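Local structure of endoribonuclease L-PSP/chorismate mutase-like domain-containing protein (3D01) at residues Ser97-Ala110 and Asn152-Asp164. The protein is of unknown function but belongs to the YjgF-like family, whose members include putative endoribonucleases, and has the trimeric build of that family. Numbering follows the deposited sequence.
Sequences SKIRRVIKLNGFVA and NASVEIDAIVEID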
loop_
_atom_site.group_PDB
_atom_site.type_symbol
_atom_site.label_atom_id
_atom_site.label_comp_id
_atom_site.label_asym_id
_atom_site.label_seq_id
_atom_site.Cartn_x
_atom_site.Cartn_y
_atom_site.Cartn_z
ATOM N N SER I 97 24.733 0.507 2.109
ATOM C CA SER I 97 25.020 0.343 3.528
ATOM C C SER I 97 24.278 1.364 4.390
ATOM O O SER I 97 24.206 1.211 5.620
ATOM C CB SER I 97 26.528 0.463 3.763
ATOM O OG SER I 97 27.030 1.647 3.168
ATOM N N LYS I 98 23.716 2.397 3.757
ATOM C CA LYS I 98 22.924 3.389 4.470
ATOM C C LYS I 98 21.451 2.965 4.623
ATOM O O LYS I 98 20.654 3.711 5.182
ATOM C CB LYS I 98 23.049 4.757 3.802
ATOM C CG LYS I 98 24.440 5.402 4.004
ATOM C CD LYS I 98 24.668 6.566 3.054
ATOM C CE LYS I 98 26.083 7.215 3.252
ATOM N NZ LYS I 98 26.750 7.571 1.951
ATOM N N ILE I 99 21.106 1.766 4.146
ATOM C CA ILE I 99 19.839 1.110 4.537
ATOM C C ILE I 99 19.881 0.740 5.998
ATOM O O ILE I 99 20.784 -0.007 6.400
ATOM C CB ILE I 99 19.567 -0.202 3.732
ATOM C CG1 ILE I 99 19.386 0.102 2.237
ATOM C CG2 ILE I 99 18.331 -0.953 4.289
ATOM C CD1 ILE I 99 19.487 -1.125 1.331
ATOM N N ARG I 100 18.935 1.247 6.796
ATOM C CA ARG I 100 18.817 0.844 8.205
ATOM C C ARG I 100 17.918 -0.364 8.375
ATOM O O ARG I 100 18.252 -1.312 9.075
ATOM C CB ARG I 100 18.296 1.991 9.067
ATOM C CG ARG I 100 19.234 3.199 9.140
ATOM C CD ARG I 100 18.646 4.277 10.079
ATOM N NE ARG I 100 18.424 3.769 11.438
ATOM C CZ ARG I 100 19.369 3.652 12.382
ATOM N NH1 ARG I 100 20.646 3.986 12.154
ATOM N NH2 ARG I 100 19.031 3.176 13.578
ATOM N N ARG I 101 16.772 -0.335 7.706
ATOM C CA ARG I 101 15.802 -1.430 7.754
ATOM C C ARG I 101 14.921 -1.354 6.502
ATOM O O ARG I 101 14.476 -0.272 6.133
ATOM C CB ARG I 101 14.934 -1.269 9.000
ATOM C CG ARG I 101 13.631 -2.036 9.053
ATOM C CD ARG I 101 13.853 -3.497 9.147
ATOM N NE ARG I 101 14.462 -3.784 10.425
ATOM C CZ ARG I 101 14.900 -4.977 10.813
ATOM N NH1 ARG I 101 14.798 -6.042 10.019
ATOM N NH2 ARG I 101 15.458 -5.093 12.021
ATOM N N VAL I 102 14.691 -2.499 5.863
ATOM C CA VAL I 102 13.616 -2.603 4.868
ATOM C C VAL I 102 12.336 -2.772 5.680
ATOM O O VAL I 102 12.131 -3.783 6.351
ATOM C CB VAL I 102 13.806 -3.768 3.897
ATOM C CG1 VAL I 102 12.571 -3.873 2.947
ATOM C CG2 VAL I 102 15.164 -3.610 3.131
ATOM N N ILE I 103 11.496 -1.753 5.642
ATOM C CA ILE I 103 10.334 -1.670 6.509
ATOM C C ILE I 103 9.173 -2.486 5.968
ATOM O O ILE I 103 8.534 -3.283 6.700
ATOM C CB ILE I 103 9.886 -0.207 6.712
ATOM C CG1 ILE I 103 10.918 0.540 7.580
ATOM C CG2 ILE I 103 8.483 -0.149 7.401
ATOM C CD1 ILE I 103 11.060 -0.046 8.985
ATOM N N LYS I 104 8.937 -2.320 4.676
ATOM C CA LYS I 104 7.780 -2.984 4.043
ATOM C C LYS I 104 8.002 -3.196 2.549
ATOM O O LYS I 104 8.560 -2.353 1.882
ATOM C CB LYS I 104 6.521 -2.132 4.296
ATOM C CG LYS I 104 5.215 -2.616 3.650
ATOM C CD LYS I 104 4.687 -3.821 4.409
ATOM C CE LYS I 104 3.319 -4.253 3.845
ATOM N NZ LYS I 104 2.261 -3.173 3.969
ATOM N N LEU I 105 7.563 -4.347 2.055
ATOM C CA LEU I 105 7.389 -4.574 0.618
ATOM C C LEU I 105 5.919 -4.933 0.368
ATOM O O LEU I 105 5.335 -5.753 1.102
ATOM C CB LEU I 105 8.244 -5.752 0.121
ATOM C CG LEU I 105 9.753 -5.704 0.287
ATOM C CD1 LEU I 105 10.291 -7.019 -0.317
ATOM C CD2 LEU I 105 10.376 -4.485 -0.370
ATOM N N ASN I 106 5.358 -4.350 -0.671
ATOM C CA ASN I 106 4.045 -4.765 -1.197
ATOM C C ASN I 106 4.294 -5.520 -2.502
ATOM O O ASN I 106 4.778 -4.947 -3.470
ATOM C CB ASN I 106 3.105 -3.569 -1.401
ATOM C CG ASN I 106 2.865 -2.791 -0.120
ATOM O OD1 ASN I 106 3.287 -1.630 0.019
ATOM N ND2 ASN I 106 2.191 -3.416 0.821
ATOM N N GLY I 107 3.983 -6.817 -2.492
ATOM C CA GLY I 107 4.193 -7.707 -3.614
ATOM C C GLY I 107 2.884 -7.974 -4.333
ATOM O O GLY I 107 1.974 -8.600 -3.780
ATOM N N PHE I 108 2.809 -7.482 -5.569
ATOM C CA PHE I 108 1.637 -7.607 -6.403
ATOM C C PHE I 108 1.922 -8.649 -7.469
ATOM O O PHE I 108 2.824 -8.462 -8.273
ATOM C CB PHE I 108 1.326 -6.273 -7.079
ATOM C CG PHE I 108 1.288 -5.111 -6.143
ATOM C CD1 PHE I 108 0.338 -5.039 -5.161
ATOM C CD2 PHE I 108 2.191 -4.074 -6.265
ATOM C CE1 PHE I 108 0.298 -3.965 -4.292
ATOM C CE2 PHE I 108 2.145 -2.989 -5.403
ATOM C CZ PHE I 108 1.205 -2.931 -4.435
ATOM N N VAL I 109 1.145 -9.735 -7.489
ATOM C CA VAL I 109 1.377 -10.864 -8.396
ATOM C C VAL I 109 0.181 -11.026 -9.370
ATOM O O VAL I 109 -0.944 -11.269 -8.926
ATOM C CB VAL I 109 1.551 -12.173 -7.600
ATOM C CG1 VAL I 109 1.831 -13.350 -8.546
ATOM C CG2 VAL I 109 2.628 -11.996 -6.505
ATOM N N ALA I 110 0.441 -10.893 -10.665
ATOM C CA ALA I 110 -0.624 -11.003 -11.686
ATOM C C ALA I 110 -1.030 -12.482 -11.673
ATOM O O ALA I 110 -0.176 -13.386 -11.833
ATOM C CB ALA I 110 -0.125 -10.514 -13.083
ATOM N N ASN I 152 2.239 -6.075 -18.797
ATOM C CA ASN I 152 1.968 -7.485 -18.603
ATOM C C ASN I 152 2.995 -8.117 -17.701
ATOM O O ASN I 152 3.205 -9.326 -17.748
ATOM C CB ASN I 152 1.898 -8.211 -19.953
ATOM C CG ASN I 152 1.081 -9.490 -19.896
ATOM O OD1 ASN I 152 0.312 -9.724 -18.954
ATOM N ND2 ASN I 152 1.272 -10.345 -20.901
ATOM N N ALA I 153 3.620 -7.305 -16.835
ATOM C CA ALA I 153 4.551 -7.853 -15.832
ATOM C C ALA I 153 3.809 -8.887 -14.988
ATOM O O ALA I 153 2.631 -8.678 -14.605
ATOM C CB ALA I 153 5.104 -6.748 -14.947
ATOM N N SER I 154 4.510 -9.955 -14.636
ATOM C CA SER I 154 3.948 -10.983 -13.766
ATOM C C SER I 154 3.915 -10.537 -12.303
ATOM O O SER I 154 3.071 -11.000 -11.543
ATOM C CB SER I 154 4.690 -12.319 -13.913
ATOM O OG SER I 154 4.563 -12.830 -15.233
ATOM N N VAL I 155 4.857 -9.658 -11.923
ATOM C CA VAL I 155 4.992 -9.196 -10.552
ATOM C C VAL I 155 5.432 -7.718 -10.572
ATOM O O VAL I 155 6.178 -7.284 -11.475
ATOM C CB VAL I 155 6.065 -10.026 -9.743
ATOM C CG1 VAL I 155 6.135 -9.541 -8.248
ATOM C CG2 VAL I 155 5.855 -11.544 -9.912
ATOM N N GLU I 156 4.948 -6.975 -9.594
ATOM C CA GLU I 156 5.387 -5.620 -9.313
ATOM C C GLU I 156 5.505 -5.479 -7.782
ATOM O O GLU I 156 4.663 -5.986 -7.006
ATOM C CB GLU I 156 4.380 -4.605 -9.839
ATOM C CG GLU I 156 4.690 -3.169 -9.523
ATOM C CD GLU I 156 3.524 -2.208 -9.902
ATOM O OE1 GLU I 156 2.708 -2.549 -10.777
ATOM O OE2 GLU I 156 3.412 -1.109 -9.307
ATOM N N ILE I 157 6.538 -4.783 -7.350
ATOM C CA ILE I 157 6.845 -4.734 -5.915
ATOM C C ILE I 157 7.336 -3.339 -5.590
ATOM O O ILE I 157 8.257 -2.842 -6.240
ATOM C CB ILE I 157 7.943 -5.763 -5.465
ATOM C CG1 ILE I 157 7.648 -7.219 -5.890
ATOM C CG2 ILE I 157 8.132 -5.713 -3.919
ATOM C CD1 ILE I 157 8.653 -8.265 -5.312
ATOM N N ASP I 158 6.691 -2.709 -4.604
ATOM C CA ASP I 158 7.142 -1.427 -4.087
ATOM C C ASP I 158 7.727 -1.633 -2.681
ATOM O O ASP I 158 7.692 -2.753 -2.126
ATOM C CB ASP I 158 6.049 -0.347 -4.171
ATOM C CG ASP I 158 4.934 -0.503 -3.159
ATOM O OD1 ASP I 158 5.081 -1.175 -2.101
ATOM O OD2 ASP I 158 3.873 0.087 -3.448
ATOM N N ALA I 159 8.309 -0.569 -2.130
ATOM C CA ALA I 159 9.016 -0.705 -0.862
ATOM C C ALA I 159 9.061 0.604 -0.087
ATOM O O ALA I 159 9.015 1.681 -0.659
ATOM C CB ALA I 159 10.439 -1.198 -1.097
ATOM N N ILE I 160 9.151 0.454 1.222
ATOM C CA ILE I 160 9.461 1.542 2.134
ATOM C C ILE I 160 10.700 1.075 2.923
ATOM O O ILE I 160 10.744 -0.040 3.470
ATOM C CB ILE I 160 8.322 1.820 3.122
ATOM C CG1 ILE I 160 7.011 2.127 2.394
ATOM C CG2 ILE I 160 8.734 2.893 4.129
ATOM C CD1 ILE I 160 5.790 2.027 3.294
ATOM N N VAL I 161 11.717 1.932 2.943
ATOM C CA VAL I 161 13.009 1.594 3.520
ATOM C C VAL I 161 13.406 2.740 4.477
ATOM O O VAL I 161 13.280 3.920 4.153
ATOM C CB VAL I 161 14.069 1.429 2.406
ATOM C CG1 VAL I 161 15.420 1.099 3.002
ATOM C CG2 VAL I 161 13.639 0.400 1.314
ATOM N N GLU I 162 13.822 2.387 5.677
ATOM C CA GLU I 162 14.336 3.377 6.627
ATOM C C GLU I 162 15.816 3.526 6.330
ATOM O O GLU I 162 16.539 2.522 6.210
ATOM C CB GLU I 162 14.132 2.897 8.056
ATOM C CG GLU I 162 14.718 3.834 9.105
ATOM C CD GLU I 162 14.634 3.269 10.485
ATOM O OE1 GLU I 162 13.536 3.175 11.036
ATOM O OE2 GLU I 162 15.683 2.940 11.054
ATOM N N ILE I 163 16.267 4.769 6.197
ATOM C CA ILE I 163 17.620 5.044 5.742
ATOM C C ILE I 163 18.323 5.928 6.731
ATOM O O ILE I 163 17.671 6.554 7.568
ATOM C CB ILE I 163 17.620 5.683 4.355
ATOM C CG1 ILE I 163 16.804 6.979 4.345
ATOM C CG2 ILE I 163 17.104 4.664 3.300
ATOM C CD1 ILE I 163 16.892 7.775 3.003
ATOM N N ASP I 164 19.656 5.962 6.618
ATOM C CA ASP I 164 20.524 6.882 7.394
ATOM C C ASP I 164 20.577 8.312 6.852
ATOM O O ASP I 164 20.390 8.541 5.655
ATOM C CB ASP I 164 21.935 6.310 7.453
ATOM C CG ASP I 164 22.012 5.095 8.341
ATOM O OD1 ASP I 164 21.546 5.224 9.491
ATOM O OD2 ASP I 164 22.535 4.026 7.925
HETATM O O HOH W 1 22.956 1.379 8.157
#
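Arg100 and Arg101 both send their backbone N-H to one carbonyl, Glu162 O, and Ile103 and Lys104 likewise share Ile160 O; each pair is a classic beta bulge in strand 99-110, which runs antiparallel to strand 155-163. Beyond the second bulge the ladder is regular, with paired bonds at Asn106-Asp158 and Phe108-Glu156. Strand 99-110 also pairs, in parallel, with strand 140-146, and strand 155-163 with strand 44-54, so the contact lies in the interior of the sheet of this YjgF/chorismate mutase-like domain.

At the first bulge Arg100 points its side chain toward the partner strand, where it meets two acids. Arg100 NE reaches Glu162 OE2 at 2.9 Å, on the anti side of a carboxylate only 17° from the guanidinium plane. Arg100 NH1 meets Asp164 OD1 at 3.1 Å in a nearly straight bond, with that carboxylate turned 78° to the guanidinium. A bend at chi3 (59°) in the arginine chain brings both donors to bear, so the guanidinium is held at its edge from two directions.

Small and branched apolar residues suit the face toward helices 70-91 and 118-133. Leu105 CD2 presses on Ala159 CB at 3.4 Å, tighter than usual for carbons, while Ile99 CG2 rests on Val161 CG1 at 3.8 Å. Having no side chain on this face, Gly107 lets Ile157 CG1 lie 4.2 Å from its CA, and Ile157 touches both helices.

The other face serves the trimer: Lys104 makes a salt bridge with Asp158 of the second subunit, and Asp158 makes the equivalent one with Lys104 of the third subunit. Chemically, one pairing thus joins a greasy helix-facing side to a mixed polar and apolar side that meets the neighbouring subunits, with the Arg100 salt-bridge network at the exposed end.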